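Local coordinates for protein pyruvate kinase 1 (Trypanosoma brucei brucei, PDB 4KCT) that catalyses the transfer of phosphate from phosphoenolpyruvate to ADP, giving pyruvate and ATP, and also has an intrinsic decarboxylase activity, at residues A49-S54 with T63-V68. Numbering follows the deposited sequence.
With K (potassium ion), chain D.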
# COMPACT_ATOMS: atom_id res chain seq x y z
N ALA A 49 -6.83 -40.48 4.89
CA ALA A 49 -6.52 -41.42 5.95
C ALA A 49 -5.00 -41.67 6.02
O ALA A 49 -4.37 -42.03 5.02
CB ALA A 49 -7.27 -42.74 5.74
N ARG A 50 -4.42 -41.36 7.16
CA ARG A 50 -2.98 -41.52 7.36
C ARG A 50 -2.70 -42.86 8.07
O ARG A 50 -3.34 -43.20 9.07
CB ARG A 50 -2.43 -40.38 8.18
CG ARG A 50 -0.95 -40.52 8.57
CD ARG A 50 -0.55 -39.38 9.51
NE ARG A 50 0.83 -39.47 10.00
CZ ARG A 50 1.15 -39.75 11.26
NH1 ARG A 50 0.19 -40.01 12.17
NH2 ARG A 50 2.43 -39.81 11.61
N MET A 51 -1.85 -43.67 7.44
CA MET A 51 -1.31 -44.86 8.07
C MET A 51 0.09 -44.56 8.59
O MET A 51 0.99 -44.20 7.82
CB MET A 51 -1.23 -46.01 7.06
CG MET A 51 -2.55 -46.29 6.31
SD MET A 51 -2.35 -47.59 5.09
CE MET A 51 -1.20 -46.86 3.91
N ASN A 52 0.27 -44.71 9.90
CA ASN A 52 1.54 -44.45 10.52
C ASN A 52 2.36 -45.72 10.57
O ASN A 52 2.11 -46.58 11.42
CB ASN A 52 1.35 -43.93 11.94
CG ASN A 52 2.67 -43.53 12.59
OD1 ASN A 52 3.75 -43.62 11.97
ND2 ASN A 52 2.60 -43.09 13.83
N PHE A 53 3.28 -45.86 9.62
CA PHE A 53 4.07 -47.09 9.52
C PHE A 53 5.20 -47.14 10.52
O PHE A 53 5.98 -48.09 10.52
CB PHE A 53 4.63 -47.28 8.09
CG PHE A 53 3.71 -47.99 7.16
CD1 PHE A 53 2.41 -47.54 6.96
CD2 PHE A 53 4.12 -49.15 6.49
CE1 PHE A 53 1.56 -48.19 6.09
CE2 PHE A 53 3.28 -49.80 5.62
CZ PHE A 53 1.98 -49.35 5.44
N SER A 54 5.27 -46.16 11.42
CA SER A 54 6.10 -46.34 12.61
C SER A 54 5.64 -47.52 13.46
O SER A 54 6.44 -48.13 14.15
CB SER A 54 6.14 -45.07 13.47
OG SER A 54 6.89 -44.07 12.82
N THR A 63 -5.44 -54.02 6.25
CA THR A 63 -6.81 -53.89 6.77
C THR A 63 -7.31 -52.44 6.66
O THR A 63 -8.45 -52.19 6.25
CB THR A 63 -6.89 -54.42 8.22
OG1 THR A 63 -6.53 -55.81 8.24
CG2 THR A 63 -8.31 -54.29 8.79
N THR A 64 -6.47 -51.49 7.05
CA THR A 64 -6.82 -50.07 6.94
C THR A 64 -7.12 -49.70 5.49
O THR A 64 -8.17 -49.15 5.19
CB THR A 64 -5.70 -49.16 7.48
OG1 THR A 64 -5.45 -49.48 8.87
CG2 THR A 64 -6.12 -47.62 7.35
N ILE A 65 -6.23 -50.07 4.59
CA ILE A 65 -6.43 -49.81 3.18
C ILE A 65 -7.76 -50.39 2.69
O ILE A 65 -8.60 -49.67 2.09
CB ILE A 65 -5.26 -50.35 2.34
CG1 ILE A 65 -4.03 -49.47 2.55
CG2 ILE A 65 -5.64 -50.39 0.84
CD1 ILE A 65 -2.76 -50.04 1.96
N ASN A 66 -7.99 -51.67 2.99
CA ASN A 66 -9.22 -52.32 2.53
C ASN A 66 -10.46 -51.67 3.12
O ASN A 66 -11.48 -51.50 2.43
CB ASN A 66 -9.21 -53.82 2.84
CG ASN A 66 -8.14 -54.57 2.08
OD1 ASN A 66 -7.55 -54.04 1.13
ND2 ASN A 66 -7.82 -55.77 2.53
N ASN A 67 -10.39 -51.38 4.41
CA ASN A 67 -11.54 -50.80 5.10
C ASN A 67 -11.84 -49.38 4.63
O ASN A 67 -13.01 -48.99 4.53
CB ASN A 67 -11.38 -50.88 6.63
CG ASN A 67 -11.51 -52.30 7.16
OD1 ASN A 67 -11.70 -53.21 6.39
ND2 ASN A 67 -11.33 -52.49 8.47
N VAL A 68 -10.78 -48.60 4.37
CA VAL A 68 -10.96 -47.21 3.89
C VAL A 68 -11.65 -47.24 2.53
O VAL A 68 -12.65 -46.55 2.32
CB VAL A 68 -9.61 -46.46 3.75
CG1 VAL A 68 -9.79 -45.19 2.91
CG2 VAL A 68 -9.03 -46.10 5.12
K K D . 5.86 -42.16 11.02
O HOH W 1 8.20 -41.38 11.89
O HOH W 2 5.26 -40.03 12.89
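M51 lays its sulfur and methyl across the I65 side chain at about a right angle, with SD 3.6 Å from I65 CG1. This is the strand-to-helix half of a beta-alpha-beta unit in the TIM barrel. The axes of strand segment 49-52 and helix segment 63-68 pass 9.9 Å apart and run nearly antiparallel, at 170°. M51 sends CG away from its own carbonyl carbon (chi1 -52°), and a bend at chi3 (-65°) sets CE near I65 CD1. Nearer the M51 backbone, CG lies 3.9 Å from T64 CG2. The two side chains pass in opposite directions. T64 OG1 is hydrogen-bonded to Q33 NE2. Two residues back along the strand, A49 CB meets V68 CG2 at 3.8 Å. No hydrogen bond joins the two segments, and the touching residues are buried. R50 points the other way, and its NE forms a salt bridge with D84 OD2. At the end of the strand, N52 and S54 bind a potassium ion with two waters, and D84 and T85 complete the site. N52 OD1 binds the ion at 2.7 Å and also accepts from S54 N, closing an Asx turn; S54 OG reaches the same potassium at 2.8 Å.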